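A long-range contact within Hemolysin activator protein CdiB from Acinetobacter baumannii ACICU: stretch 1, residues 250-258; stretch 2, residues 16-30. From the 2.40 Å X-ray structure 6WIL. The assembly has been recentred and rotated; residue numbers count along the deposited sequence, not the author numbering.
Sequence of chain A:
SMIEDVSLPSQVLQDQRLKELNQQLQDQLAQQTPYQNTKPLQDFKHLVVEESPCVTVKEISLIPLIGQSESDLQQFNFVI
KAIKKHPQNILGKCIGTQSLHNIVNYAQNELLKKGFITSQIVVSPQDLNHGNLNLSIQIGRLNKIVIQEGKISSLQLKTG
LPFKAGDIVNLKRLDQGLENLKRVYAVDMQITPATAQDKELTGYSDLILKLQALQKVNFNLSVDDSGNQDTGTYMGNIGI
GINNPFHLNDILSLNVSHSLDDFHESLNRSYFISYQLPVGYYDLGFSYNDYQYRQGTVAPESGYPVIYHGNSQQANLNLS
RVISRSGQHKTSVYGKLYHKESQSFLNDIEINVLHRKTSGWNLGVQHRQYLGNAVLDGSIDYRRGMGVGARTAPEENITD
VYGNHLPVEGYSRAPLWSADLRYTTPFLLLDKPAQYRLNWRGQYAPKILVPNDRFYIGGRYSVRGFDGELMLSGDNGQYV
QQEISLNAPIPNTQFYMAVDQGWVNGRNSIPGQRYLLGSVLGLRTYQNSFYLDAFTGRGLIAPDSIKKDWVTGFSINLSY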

# COMPACT_ATOMS: atom_id res chain seq x y z
N ASP A 250 -16.06 6.47 -1.58
CA ASP A 250 -15.88 5.42 -0.60
C ASP A 250 -15.98 4.05 -1.25
O ASP A 250 -16.49 3.89 -2.36
CB ASP A 250 -16.93 5.54 0.51
CG ASP A 250 -18.32 5.80 -0.03
OD1 ASP A 250 -18.44 6.46 -1.09
OD2 ASP A 250 -19.31 5.36 0.61
N ILE A 251 -15.46 3.05 -0.55
CA ILE A 251 -15.49 1.67 -1.02
C ILE A 251 -15.88 0.77 0.14
O ILE A 251 -15.28 0.83 1.21
CB ILE A 251 -14.13 1.24 -1.62
CG1 ILE A 251 -13.95 1.88 -3.00
CG2 ILE A 251 -14.04 -0.27 -1.72
CD1 ILE A 251 -12.53 1.87 -3.48
N LEU A 252 -16.90 -0.06 -0.08
CA LEU A 252 -17.38 -1.00 0.91
C LEU A 252 -17.13 -2.41 0.41
O LEU A 252 -17.53 -2.76 -0.71
CB LEU A 252 -18.87 -0.79 1.19
CG LEU A 252 -19.56 -1.79 2.13
CD1 LEU A 252 -19.05 -1.63 3.55
CD2 LEU A 252 -21.07 -1.62 2.07
N SER A 253 -16.45 -3.22 1.22
CA SER A 253 -16.09 -4.58 0.85
C SER A 253 -16.67 -5.55 1.87
O SER A 253 -16.66 -5.29 3.07
CB SER A 253 -14.57 -4.74 0.77
OG SER A 253 -14.00 -3.74 -0.06
N LEU A 254 -17.19 -6.67 1.37
CA LEU A 254 -17.77 -7.71 2.20
C LEU A 254 -17.21 -9.06 1.77
O LEU A 254 -17.07 -9.33 0.57
CB LEU A 254 -19.29 -7.73 2.09
CG LEU A 254 -20.03 -6.39 2.18
CD1 LEU A 254 -21.48 -6.56 1.78
CD2 LEU A 254 -19.92 -5.83 3.58
N ASN A 255 -16.88 -9.90 2.74
CA ASN A 255 -16.35 -11.23 2.45
C ASN A 255 -16.92 -12.23 3.44
O ASN A 255 -16.94 -11.98 4.65
CB ASN A 255 -14.82 -11.23 2.51
CG ASN A 255 -14.22 -12.41 1.77
OD1 ASN A 255 -13.94 -12.34 0.57
ND2 ASN A 255 -14.02 -13.52 2.48
N VAL A 256 -17.40 -13.36 2.93
CA VAL A 256 -17.87 -14.47 3.74
C VAL A 256 -17.12 -15.72 3.31
O VAL A 256 -17.10 -16.07 2.13
CB VAL A 256 -19.39 -14.69 3.62
CG1 VAL A 256 -19.83 -15.84 4.51
CG2 VAL A 256 -20.14 -13.42 3.98
N SER A 257 -16.49 -16.39 4.27
CA SER A 257 -15.64 -17.54 4.00
C SER A 257 -16.15 -18.76 4.74
O SER A 257 -16.60 -18.67 5.89
CB SER A 257 -14.19 -17.24 4.40
OG SER A 257 -13.27 -18.01 3.64
N HIS A 258 -16.08 -19.92 4.08
CA HIS A 258 -16.38 -21.21 4.69
C HIS A 258 -15.21 -22.14 4.40
O HIS A 258 -14.73 -22.21 3.27
CB HIS A 258 -17.67 -21.83 4.14
CG HIS A 258 -18.90 -21.02 4.42
ND1 HIS A 258 -19.41 -20.86 5.69
CD2 HIS A 258 -19.72 -20.33 3.60
CE1 HIS A 258 -20.50 -20.11 5.64
NE2 HIS A 258 -20.71 -19.78 4.37
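Stretch 2 16-30: QRLKELNQQLQDQLA

The helix of stretch 2 lies against strand 251-258 of stretch 1, running roughly antiparallel to it: the N-to-C directions make an angle of 149°, and the axes approach to 11.2 Å. The helix has begun before Gln16 and is held by regular i to i+4 bonds, such as Leu21 N to Arg17 O at 2.9 Å; Leu29 and Ala30 follow in extended conformation. Strand alternation turns Ile251, Ser253, Asn255 and Ser257 toward the helix, while Leu254 and Val256 point away. Each two-residue step up the strand is matched by a step of four residues back along stretch 2, about one helical turn, pairing Ser253 with Leu25 (CA to CA 8.1 Å), Asn255 with Leu21 and Ser257 with Arg17; Ile251 faces Leu29, beyond the regular helix. Leu29 sets its CA-to-CB bond sideways, but its m,t rotamer carries CD2 to 3.5 Å from Ile251 CD1, an apolar contact between two side-chain tips. Leu25, also m,t, reaches CD2 to 3.7 Å from Ser253 OG, a van der Waals contact with no hydrogen bond possible at a methyl group. Leu21 adopts t,p instead, and its CD2 lies 4.1 Å from Asn255 CB. Arg17 is extended through chi1 and chi2 (both t), then bends at chi3 (80°), laying its guanidinium beside the strand. Ser257 OG sits over one face, 3.8 Å from Arg17 NH1, and Asn255 ND2 lies at the edge, 3.6 Å from the same NH1. With donor groups facing each other, Asn255 ND2 and the guanidinium meet through a water: it accepts from Arg17 NH2 (2.5 Å) and from Asn255 ND2 (3.1 Å), and donates weakly to Asn255 O (3.4 Å). No direct hydrogen bond joins the stretches, and 285 Å² is buried, both sides summed; between these two stretches the contact consists of side-chain packing and the water bridge.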

# COMPACT_ATOMS: atom_id res chain seq x y z
N GLN A 16 -3.65 -15.05 9.14
CA GLN A 16 -2.87 -14.93 7.92
C GLN A 16 -3.76 -14.66 6.72
O GLN A 16 -3.45 -13.81 5.88
CB GLN A 16 -2.04 -16.20 7.70
CG GLN A 16 -0.99 -16.48 8.77
CD GLN A 16 -0.11 -17.67 8.43
OE1 GLN A 16 -0.52 -18.59 7.73
NE2 GLN A 16 1.13 -17.65 8.93
N ARG A 17 -4.88 -15.38 6.62
CA ARG A 17 -5.82 -15.14 5.53
C ARG A 17 -6.41 -13.74 5.62
O ARG A 17 -6.62 -13.08 4.59
CB ARG A 17 -6.93 -16.20 5.55
CG ARG A 17 -7.86 -16.14 4.35
CD ARG A 17 -9.16 -16.89 4.59
NE ARG A 17 -10.11 -16.10 5.37
CZ ARG A 17 -10.94 -15.20 4.84
NH1 ARG A 17 -10.93 -14.98 3.54
NH2 ARG A 17 -11.77 -14.53 5.62
N LEU A 18 -6.70 -13.28 6.84
CA LEU A 18 -7.22 -11.92 7.02
C LEU A 18 -6.21 -10.88 6.55
O LEU A 18 -6.59 -9.91 5.88
CB LEU A 18 -7.58 -11.68 8.48
CG LEU A 18 -9.06 -11.71 8.86
CD1 LEU A 18 -9.25 -11.17 10.26
CD2 LEU A 18 -9.88 -10.92 7.85
N LYS A 19 -4.94 -11.06 6.89
CA LYS A 19 -3.93 -10.10 6.46
C LYS A 19 -3.76 -10.11 4.95
O LYS A 19 -3.62 -9.05 4.33
CB LYS A 19 -2.59 -10.39 7.16
CG LYS A 19 -2.52 -9.87 8.59
CD LYS A 19 -1.33 -8.93 8.76
CE LYS A 19 -1.33 -8.20 10.09
NZ LYS A 19 -1.02 -9.09 11.25
N GLU A 20 -3.80 -11.30 4.33
CA GLU A 20 -3.71 -11.37 2.88
C GLU A 20 -4.90 -10.69 2.22
O GLU A 20 -4.75 -10.01 1.20
CB GLU A 20 -3.60 -12.83 2.44
CG GLU A 20 -3.25 -13.01 0.97
CD GLU A 20 -2.57 -14.34 0.69
OE1 GLU A 20 -3.23 -15.25 0.14
OE2 GLU A 20 -1.38 -14.48 1.04
N LEU A 21 -6.09 -10.85 2.81
CA LEU A 21 -7.29 -10.22 2.25
C LEU A 21 -7.21 -8.70 2.33
O LEU A 21 -7.58 -8.01 1.38
CB LEU A 21 -8.53 -10.74 2.97
CG LEU A 21 -9.85 -9.97 2.75
CD1 LEU A 21 -10.27 -10.02 1.29
CD2 LEU A 21 -10.95 -10.51 3.65
N ASN A 22 -6.75 -8.17 3.46
CA ASN A 22 -6.63 -6.72 3.61
C ASN A 22 -5.61 -6.15 2.64
O ASN A 22 -5.79 -5.05 2.11
CB ASN A 22 -6.27 -6.35 5.04
CG ASN A 22 -7.47 -5.96 5.87
OD1 ASN A 22 -8.44 -5.40 5.35
ND2 ASN A 22 -7.42 -6.25 7.16
N GLN A 23 -4.52 -6.88 2.40
CA GLN A 23 -3.52 -6.42 1.45
C GLN A 23 -4.09 -6.38 0.03
O GLN A 23 -3.81 -5.45 -0.73
CB GLN A 23 -2.28 -7.32 1.50
CG GLN A 23 -1.07 -6.74 0.80
CD GLN A 23 -0.59 -5.45 1.45
OE1 GLN A 23 -0.88 -4.36 0.96
NE2 GLN A 23 0.14 -5.58 2.55
N GLN A 24 -4.89 -7.38 -0.33
CA GLN A 24 -5.47 -7.42 -1.67
C GLN A 24 -6.48 -6.30 -1.88
O GLN A 24 -6.59 -5.77 -2.99
CB GLN A 24 -6.14 -8.77 -1.92
CG GLN A 24 -5.16 -9.93 -1.99
CD GLN A 24 -5.85 -11.28 -2.01
OE1 GLN A 24 -7.08 -11.37 -1.99
NE2 GLN A 24 -5.06 -12.35 -2.03
N LEU A 25 -7.21 -5.91 -0.83
CA LEU A 25 -8.15 -4.80 -0.96
C LEU A 25 -7.41 -3.47 -1.08
O LEU A 25 -7.80 -2.61 -1.87
CB LEU A 25 -9.11 -4.78 0.22
CG LEU A 25 -10.06 -5.96 0.34
CD1 LEU A 25 -10.75 -5.93 1.68
CD2 LEU A 25 -11.08 -5.94 -0.79
N GLN A 26 -6.34 -3.29 -0.30
CA GLN A 26 -5.55 -2.07 -0.42
C GLN A 26 -4.88 -1.98 -1.78
O GLN A 26 -4.80 -0.90 -2.37
CB GLN A 26 -4.50 -2.00 0.70
CG GLN A 26 -5.10 -1.74 2.07
CD GLN A 26 -6.23 -0.73 2.03
OE1 GLN A 26 -6.02 0.44 1.69
NE2 GLN A 26 -7.43 -1.17 2.36
N ASP A 27 -4.41 -3.11 -2.31
CA ASP A 27 -3.77 -3.10 -3.61
C ASP A 27 -4.74 -2.78 -4.74
O ASP A 27 -4.31 -2.36 -5.82
CB ASP A 27 -3.08 -4.44 -3.88
CG ASP A 27 -1.79 -4.60 -3.09
OD1 ASP A 27 -1.17 -3.58 -2.74
OD2 ASP A 27 -1.40 -5.76 -2.82
N GLN A 28 -6.05 -2.97 -4.51
CA GLN A 28 -7.03 -2.69 -5.56
C GLN A 28 -7.18 -1.21 -5.86
O GLN A 28 -7.71 -0.85 -6.92
CB GLN A 28 -8.39 -3.27 -5.17
CG GLN A 28 -8.55 -4.75 -5.50
CD GLN A 28 -9.78 -5.35 -4.84
OE1 GLN A 28 -10.86 -4.75 -4.84
NE2 GLN A 28 -9.61 -6.54 -4.27
N LEU A 29 -6.72 -0.34 -4.96
CA LEU A 29 -6.90 1.10 -5.13
C LEU A 29 -5.87 1.63 -6.12
O LEU A 29 -4.66 1.56 -5.88
CB LEU A 29 -6.79 1.81 -3.79
CG LEU A 29 -7.73 1.24 -2.71
CD1 LEU A 29 -7.81 2.18 -1.52
CD2 LEU A 29 -9.11 0.96 -3.27
N ALA A 30 -6.36 2.18 -7.24
CA ALA A 30 -5.49 2.60 -8.33
C ALA A 30 -4.62 3.78 -7.92
O ALA A 30 -5.10 4.76 -7.35
CB ALA A 30 -6.32 2.96 -9.56
O HOH W 1 -14.00 -13.43 5.58